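Local coordinates for ATP-dependent Clp protease adapter protein ClpS 2 (PDB 4YJM) that serves as an N-degron adaptor and probably modulates the substrate specificity of ATP-dependent protein degradation by ClpAP, at residues 37-42 and 56-61; 45-50 and 68-73. All blocks are in the same frame, centred on the assembly; numbering follows the deposited sequence.

How the contacts relate
Contacts 1 and 2 have centres about 12 Å apart and share helix 36-47, contact 1 using its early turns and contact 2 its C-terminal end. Along the chain the segments alternate: 37-42, 45-50, 56-61, 68-73. Contact 1 joins helix 36-47 to helix 51-64, whereas contact 2 joins it to strand 66-73, which follows helix 51-64 in the chain and lies at one edge of the antiparallel sheet. The two meet where Val57 CG2 packs against Met49 SD at 3.7 Å. Helix 36-47 and the turn after it thus pack on helix 51-64 at one end and on the sheet at the other, within the compact ClpS fold.

Contact 1: 37-42 and 56-61; sequences EFVTVV and RVMMTA
Met58 bridges to Val39 and Thr40 with its thioether end, and it accounts for 66 of the 125 Å² buried between 37-42 and 56-61. The two segments are held apart: their nearest alpha carbons, Val39 CA and Met58 CA, are 8.4 Å apart, and side chains span the gap. Met58 SD lies 3.8 Å from Val39 CB and 3.9 Å from Val39 CG1, so the sulfur rests on the branch point and one methyl as the two side chains pass in opposite directions. With CG1 anti to the Val39 backbone N (chi1 -178°), this methyl lies alongside both Met58 SD and Met58 CG, the latter at 4.1 Å. The Met58 chain bends at its last torsion (chi3 -87°), which carries Met58 CE to within 3.4 Å of Thr40 OG1, the side chains crossing at about a right angle. Thr40 OG1 also makes a weak hydrogen bond to Arg36 O, one turn back. Leu28 of strand 23-29 touches Met58 as well, and Leu95 and Thr34 touch Val39. By analogy with other ClpS proteins, Val39 and Met58 probably line the hydrophobic pocket that takes the N-degron side chain, which holds no ligand in this apo structure. Between these segments the join is van der Waals packing plus one methyl-to-hydroxyl contact; an unbranched thioether can probably adjust its shape, as suits a pocket wall.

Contact 2: 45-50 and 68-73; sequences AVFRMS and VVVVCE
Phe47 and Val69 mark the closest backbone approach, 7.9 Å between their CA atoms, where the end of helix 36-47 faces the middle of strand 66-73. The chain leaves the helix at Arg48, whose phi is positive (61°), and Met49 is then extended, so Phe47 and Met49 both direct their side chains at the strand before Ser50, at the N-cap position of helix 51-64, bonds through OG to Thr53 OG1. The strand answers with a classic beta bulge: Val69 has near-helical backbone angles, and both Val69 and Val70 bond through their backbones to Val26 of strand 23-29. Consecutive valines consequently point to the same side, toward 45-50.

Val69 CG1 stands over the Phe47 ring, 3.6 Å from the centroid and only 14° off the normal, a CH-pi contact. Val46 CG1 lies against the opposite face, nearer the rim, so the ring is held between two valine methyls. Val70 CG1 approaches obliquely, 4.0 Å from Phe47 CE1. Met49 meets Val69 rather than the ring: its CE is 3.8 Å from Val69 CG1 and 3.6 Å from Val69 O. An extended chain that turns only at chi3 (-79°) brings this methyl there. Phe47 also touches Ala84 and Lys80 of helix 74-91, while Lys80 NZ bonds to Val46 O near the helix end.

The bulge therefore does the work of presenting two neighbouring side chains to one aromatic ring. Without a hydrogen bond across the segments, the helix end and the turn after it meet the strand through apolar packing, with a CH-pi contact at its centre.

Contact 1: 37-42 and 56-61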
ATOM      1  N   GLU A  37      -6.106   8.521   9.263  1.00 38.92           N
ATOM      2  CA  GLU A  37      -4.897   9.264   9.574  1.00 45.73           C
ATOM      3  C   GLU A  37      -3.711   8.329   9.823  1.00 45.60           C
ATOM      4  O   GLU A  37      -2.568   8.724   9.608  1.00 40.86           O
ATOM      5  CB  GLU A  37      -5.128  10.177  10.775  1.00 85.64           C
ATOM      6  CG  GLU A  37      -6.014  11.367  10.462  1.00127.06           C
ATOM      7  CD  GLU A  37      -5.527  12.148   9.256  1.00165.86           C
ATOM      8  OE1 GLU A  37      -4.298  12.211   9.039  1.00184.03           O
ATOM      9  OE2 GLU A  37      -6.377  12.683   8.516  1.00198.10           O
ATOM     10  N   PHE A  38      -3.985   7.103  10.266  1.00 34.71           N
ATOM     11  CA  PHE A  38      -2.934   6.092  10.408  1.00 35.08           C
ATOM     12  C   PHE A  38      -2.436   5.677   9.042  1.00 41.64           C
ATOM     13  O   PHE A  38      -1.230   5.572   8.832  1.00 35.95           O
ATOM     14  CB  PHE A  38      -3.417   4.851  11.174  1.00 40.26           C
ATOM     15  CG  PHE A  38      -2.320   3.829  11.437  1.00 34.20           C
ATOM     16  CD1 PHE A  38      -1.338   4.057  12.410  1.00 38.92           C
ATOM     17  CD2 PHE A  38      -2.268   2.652  10.722  1.00 34.48           C
ATOM     18  CE1 PHE A  38      -0.323   3.110  12.643  1.00 34.59           C
ATOM     19  CE2 PHE A  38      -1.258   1.719  10.938  1.00 35.61           C
ATOM     20  CZ  PHE A  38      -0.296   1.943  11.894  1.00 34.26           C
ATOM     21  N   VAL A  39      -3.349   5.442   8.100  1.00 35.34           N
ATOM     22  CA  VAL A  39      -2.917   5.028   6.746  1.00 28.00           C
ATOM     23  C   VAL A  39      -2.076   6.113   6.111  1.00 26.95           C
ATOM     24  O   VAL A  39      -1.089   5.812   5.436  1.00 37.69           O
ATOM     25  CB  VAL A  39      -4.122   4.676   5.817  1.00 35.78           C
ATOM     26  CG1 VAL A  39      -3.674   4.200   4.431  1.00 27.92           C
ATOM     27  CG2 VAL A  39      -4.952   3.602   6.450  1.00 32.79           C
ATOM     28  N   THR A  40      -2.456   7.369   6.289  1.00 29.22           N
ATOM     29  CA  THR A  40      -1.664   8.474   5.773  1.00 32.40           C
ATOM     30  C   THR A  40      -0.209   8.421   6.262  1.00 36.57           C
ATOM     31  O   THR A  40       0.728   8.586   5.466  1.00 29.75           O
ATOM     32  CB  THR A  40      -2.302   9.813   6.149  1.00 45.08           C
ATOM     33  OG1 THR A  40      -3.458  10.015   5.334  1.00 44.32           O
ATOM     34  CG2 THR A  40      -1.344  10.978   5.936  1.00 41.76           C
ATOM     35  N   VAL A  41       0.008   8.155   7.546  1.00 29.24           N
ATOM     36  CA  VAL A  41       1.374   8.192   8.052  1.00 29.03           C
ATOM     37  C   VAL A  41       2.114   6.914   7.642  1.00 26.57           C
ATOM     38  O   VAL A  41       3.312   6.969   7.408  1.00 29.33           O
ATOM     39  CB  VAL A  41       1.409   8.405   9.581  1.00 36.32           C
ATOM     40  CG1 VAL A  41       0.753   9.723   9.917  1.00 39.12           C
ATOM     41  CG2 VAL A  41       0.664   7.302  10.318  1.00 44.69           C
ATOM     42  N   VAL A  42       1.411   5.799   7.463  1.00 25.27           N
ATOM     43  CA  VAL A  42       2.059   4.604   6.901  1.00 23.32           C
ATOM     44  C   VAL A  42       2.528   4.850   5.461  1.00 32.38           C
ATOM     45  O   VAL A  42       3.671   4.550   5.105  1.00 24.33           O
ATOM     46  CB  VAL A  42       1.144   3.384   6.937  1.00 27.84           C
ATOM     47  CG1 VAL A  42       1.722   2.220   6.117  1.00 26.74           C
ATOM     48  CG2 VAL A  42       0.949   2.947   8.387  1.00 30.96           C
ATOM     49  N   ARG A  56      -5.972  10.445  -2.044  1.00 40.71           N
ATOM     50  CA  ARG A  56      -6.550  10.031  -3.316  1.00 63.11           C
ATOM     51  C   ARG A  56      -6.414   8.493  -3.454  1.00 48.79           C
ATOM     52  O   ARG A  56      -7.260   7.815  -4.055  1.00 41.52           O
ATOM     53  CB  ARG A  56      -5.878  10.783  -4.469  1.00 90.55           C
ATOM     54  CG  ARG A  56      -6.145  12.292  -4.432  1.00 87.72           C
ATOM     55  CD  ARG A  56      -5.369  13.065  -5.489  1.00 95.41           C
ATOM     56  NE  ARG A  56      -5.779  12.709  -6.842  1.00107.48           N
ATOM     57  CZ  ARG A  56      -5.177  13.140  -7.946  1.00117.20           C
ATOM     58  NH1 ARG A  56      -4.129  13.945  -7.866  1.00116.41           N
ATOM     59  NH2 ARG A  56      -5.623  12.761  -9.135  1.00126.63           N
ATOM     60  N   VAL A  57      -5.355   7.943  -2.884  1.00 47.62           N
ATOM     61  CA  VAL A  57      -5.139   6.496  -2.969  1.00 46.48           C
ATOM     62  C   VAL A  57      -6.246   5.770  -2.157  1.00 42.70           C
ATOM     63  O   VAL A  57      -6.900   4.841  -2.641  1.00 45.33           O
ATOM     64  CB  VAL A  57      -3.721   6.105  -2.488  1.00 38.41           C
ATOM     65  CG1 VAL A  57      -3.583   4.580  -2.367  1.00 37.61           C
ATOM     66  CG2 VAL A  57      -2.657   6.625  -3.473  1.00 38.08           C
ATOM     67  N   MET A  58      -6.498   6.251  -0.955  1.00 46.44           N
ATOM     68  CA  MET A  58      -7.619   5.766  -0.147  1.00 37.80           C
ATOM     69  C   MET A  58      -9.009   5.871  -0.779  1.00 42.71           C
ATOM     70  O   MET A  58      -9.772   4.894  -0.772  1.00 45.63           O
ATOM     71  CB  MET A  58      -7.591   6.506   1.144  1.00 34.29           C
ATOM     72  CG  MET A  58      -6.356   6.119   1.964  1.00 42.93           C
ATOM     73  SD  MET A  58      -6.462   6.760   3.667  1.00 56.54           S
ATOM     74  CE  MET A  58      -5.764   8.381   3.466  1.00 71.01           C
ATOM     75  N   MET A  59      -9.379   7.051  -1.254  1.00 47.33           N
ATOM     76  CA  MET A  59     -10.644   7.196  -1.957  1.00 69.66           C
ATOM     77  C   MET A  59     -10.764   6.144  -3.042  1.00 57.25           C
ATOM     78  O   MET A  59     -11.830   5.577  -3.242  1.00 45.08           O
ATOM     79  CB  MET A  59     -10.780   8.586  -2.575  1.00118.52           C
ATOM     80  CG  MET A  59     -11.127   9.681  -1.591  1.00134.39           C
ATOM     81  SD  MET A  59     -11.374  11.259  -2.424  1.00121.51           S
ATOM     82  CE  MET A  59     -12.825  10.910  -3.418  1.00175.66           C
ATOM     83  N   THR A  60      -9.666   5.866  -3.736  1.00 62.35           N
ATOM     84  CA  THR A  60      -9.698   4.877  -4.807  1.00 60.59           C
ATOM     85  C   THR A  60      -9.968   3.491  -4.223  1.00 49.84           C
ATOM     86  O   THR A  60     -10.769   2.723  -4.772  1.00 51.00           O
ATOM     87  CB  THR A  60      -8.376   4.856  -5.620  1.00 62.67           C
ATOM     88  OG1 THR A  60      -8.206   6.114  -6.282  1.00 54.20           O
ATOM     89  CG2 THR A  60      -8.387   3.760  -6.670  1.00 98.28           C
ATOM     90  N   ALA A  61      -9.288   3.182  -3.123  1.00 43.10           N
ATOM     91  CA  ALA A  61      -9.412   1.876  -2.504  1.00 42.48           C
ATOM     92  C   ALA A  61     -10.852   1.703  -1.993  1.00 49.92           C
ATOM     93  O   ALA A  61     -11.459   0.644  -2.166  1.00 45.58           O
ATOM     94  CB  ALA A  61      -8.389   1.720  -1.370  1.00 30.57           C
TER

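Contact 2: 45-50 and 68-73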
ATOM      1  N   ALA A  45       5.580   7.100   5.535  1.00 30.53           N
ATOM      2  CA  ALA A  45       6.814   6.512   6.086  1.00 34.05           C
ATOM      3  C   ALA A  45       7.434   5.485   5.127  1.00 28.42           C
ATOM      4  O   ALA A  45       8.636   5.455   4.952  1.00 31.09           O
ATOM      5  CB  ALA A  45       6.543   5.850   7.423  1.00 32.50           C
ATOM      6  N   VAL A  46       6.594   4.636   4.558  1.00 23.40           N
ATOM      7  CA  VAL A  46       7.035   3.474   3.763  1.00 22.34           C
ATOM      8  C   VAL A  46       7.211   3.856   2.292  1.00 35.47           C
ATOM      9  O   VAL A  46       8.152   3.398   1.657  1.00 27.12           O
ATOM     10  CB  VAL A  46       6.064   2.310   3.910  1.00 24.54           C
ATOM     11  CG1 VAL A  46       6.493   1.093   3.031  1.00 30.20           C
ATOM     12  CG2 VAL A  46       5.976   1.870   5.412  1.00 29.55           C
ATOM     13  N   PHE A  47       6.348   4.724   1.768  1.00 29.88           N
ATOM     14  CA  PHE A  47       6.349   5.016   0.325  1.00 32.83           C
ATOM     15  C   PHE A  47       6.662   6.473  -0.008  1.00 32.34           C
ATOM     16  O   PHE A  47       6.643   6.865  -1.179  1.00 36.10           O
ATOM     17  CB  PHE A  47       4.995   4.616  -0.287  1.00 24.55           C
ATOM     18  CG  PHE A  47       4.638   3.198  -0.088  1.00 25.93           C
ATOM     19  CD1 PHE A  47       5.141   2.224  -0.930  1.00 27.31           C
ATOM     20  CD2 PHE A  47       3.790   2.819   0.928  1.00 23.29           C
ATOM     21  CE1 PHE A  47       4.812   0.940  -0.771  1.00 23.92           C
ATOM     22  CE2 PHE A  47       3.459   1.495   1.109  1.00 24.56           C
ATOM     23  CZ  PHE A  47       3.950   0.547   0.248  1.00 30.77           C
ATOM     24  N   ARG A  48       6.966   7.282   1.000  1.00 25.39           N
ATOM     25  CA  ARG A  48       7.317   8.678   0.807  1.00 33.70           C
ATOM     26  C   ARG A  48       6.166   9.458   0.144  1.00 38.39           C
ATOM     27  O   ARG A  48       6.393  10.478  -0.493  1.00 33.48           O
ATOM     28  CB  ARG A  48       8.612   8.785  -0.018  1.00 39.68           C
ATOM     29  CG  ARG A  48       9.813   8.057   0.631  1.00 71.50           C
ATOM     30  CD  ARG A  48      11.086   8.143  -0.212  1.00123.45           C
ATOM     31  NE  ARG A  48      11.507   9.523  -0.438  1.00154.53           N
ATOM     32  CZ  ARG A  48      12.359   9.906  -1.382  1.00161.85           C
ATOM     33  NH1 ARG A  48      12.893   9.016  -2.208  1.00177.12           N
ATOM     34  NH2 ARG A  48      12.672  11.188  -1.505  1.00179.58           N
ATOM     35  N   MET A  49       4.936   8.989   0.320  1.00 41.20           N
ATOM     36  CA  MET A  49       3.781   9.543  -0.389  1.00 44.78           C
ATOM     37  C   MET A  49       3.163  10.723   0.383  1.00 42.60           C
ATOM     38  O   MET A  49       2.997  10.667   1.605  1.00 46.83           O
ATOM     39  CB  MET A  49       2.764   8.409  -0.639  1.00 38.51           C
ATOM     40  CG  MET A  49       1.567   8.821  -1.412  1.00 39.28           C
ATOM     41  SD  MET A  49       0.576   7.383  -1.749  1.00 40.63           S
ATOM     42  CE  MET A  49       1.499   6.688  -3.149  1.00 41.83           C
ATOM     43  N   SER A  50       2.854  11.820  -0.304  1.00 42.68           N
ATOM     44  CA  SER A  50       2.367  12.996   0.413  1.00 47.73           C
ATOM     45  C   SER A  50       0.947  12.779   0.918  1.00 41.37           C
ATOM     46  O   SER A  50       0.245  11.849   0.480  1.00 37.61           O
ATOM     47  CB  SER A  50       2.396  14.240  -0.479  1.00 60.01           C
ATOM     48  OG  SER A  50       1.441  14.091  -1.511  1.00 55.48           O
ATOM     49  N   VAL A  68      -3.487   1.155  -6.448  1.00 29.49           N
ATOM     50  CA  VAL A  68      -2.051   1.001  -6.674  1.00 26.92           C
ATOM     51  C   VAL A  68      -1.297   2.093  -5.969  1.00 30.63           C
ATOM     52  O   VAL A  68      -1.623   3.269  -6.120  1.00 28.85           O
ATOM     53  CB  VAL A  68      -1.688   1.042  -8.185  1.00 24.65           C
ATOM     54  CG1 VAL A  68      -0.170   0.836  -8.380  1.00 23.99           C
ATOM     55  CG2 VAL A  68      -2.455  -0.048  -8.941  1.00 35.01           C
ATOM     56  N   VAL A  69      -0.250   1.704  -5.261  1.00 24.01           N
ATOM     57  CA  VAL A  69       0.622   2.634  -4.525  1.00 27.16           C
ATOM     58  C   VAL A  69       1.886   2.953  -5.310  1.00 24.57           C
ATOM     59  O   VAL A  69       2.233   4.114  -5.512  1.00 27.00           O
ATOM     60  CB  VAL A  69       0.996   2.045  -3.153  1.00 30.85           C
ATOM     61  CG1 VAL A  69       1.898   3.004  -2.356  1.00 26.48           C
ATOM     62  CG2 VAL A  69      -0.262   1.801  -2.378  1.00 30.54           C
ATOM     63  N   VAL A  70       2.517   1.901  -5.814  1.00 23.22           N
ATOM     64  CA  VAL A  70       3.769   1.983  -6.542  1.00 20.46           C
ATOM     65  C   VAL A  70       3.889   0.709  -7.400  1.00 19.53           C
ATOM     66  O   VAL A  70       3.240  -0.291  -7.091  1.00 22.02           O
ATOM     67  CB  VAL A  70       4.959   2.141  -5.578  1.00 27.03           C
ATOM     68  CG1 VAL A  70       5.138   0.882  -4.716  1.00 28.54           C
ATOM     69  CG2 VAL A  70       6.234   2.482  -6.317  1.00 34.69           C
ATOM     70  N   VAL A  71       4.701   0.755  -8.454  1.00 22.84           N
ATOM     71  CA  VAL A  71       4.995  -0.450  -9.253  1.00 24.22           C
ATOM     72  C   VAL A  71       6.528  -0.529  -9.351  1.00 20.62           C
ATOM     73  O   VAL A  71       7.201   0.403  -9.808  1.00 24.63           O
ATOM     74  CB  VAL A  71       4.385  -0.397 -10.642  1.00 25.25           C
ATOM     75  CG1 VAL A  71       4.526  -1.773 -11.348  1.00 32.88           C
ATOM     76  CG2 VAL A  71       2.914   0.091 -10.621  1.00 24.30           C
ATOM     77  N   CYS A  72       7.100  -1.626  -8.840  1.00 23.42           N
ATOM     78  CA  CYS A  72       8.552  -1.704  -8.707  1.00 22.09           C
ATOM     79  C   CYS A  72       9.034  -3.155  -8.793  1.00 27.59           C
ATOM     80  O   CYS A  72       8.247  -4.068  -8.988  1.00 24.25           O
ATOM     81  CB  CYS A  72       9.008  -1.078  -7.390  1.00 32.55           C
ATOM     82  SG  CYS A  72       8.281  -1.830  -5.919  1.00 28.87           S
ATOM     83  N   GLU A  73      10.340  -3.335  -8.679  1.00 22.60           N
ATOM     84  CA  GLU A  73      10.959  -4.659  -8.721  1.00 24.25           C
ATOM     85  C   GLU A  73      10.295  -5.585  -7.692  1.00 21.89           C
ATOM     86  O   GLU A  73       9.960  -5.158  -6.581  1.00 21.60           O
ATOM     87  CB  GLU A  73      12.474  -4.528  -8.438  1.00 33.50           C
ATOM     88  CG  GLU A  73      13.213  -5.846  -8.191  1.00 66.24           C
ATOM     89  CD  GLU A  73      14.698  -5.655  -7.871  1.00 82.83           C
ATOM     90  OE1 GLU A  73      15.124  -4.506  -7.640  1.00 96.73           O
ATOM     91  OE2 GLU A  73      15.438  -6.659  -7.852  1.00105.63           O
TER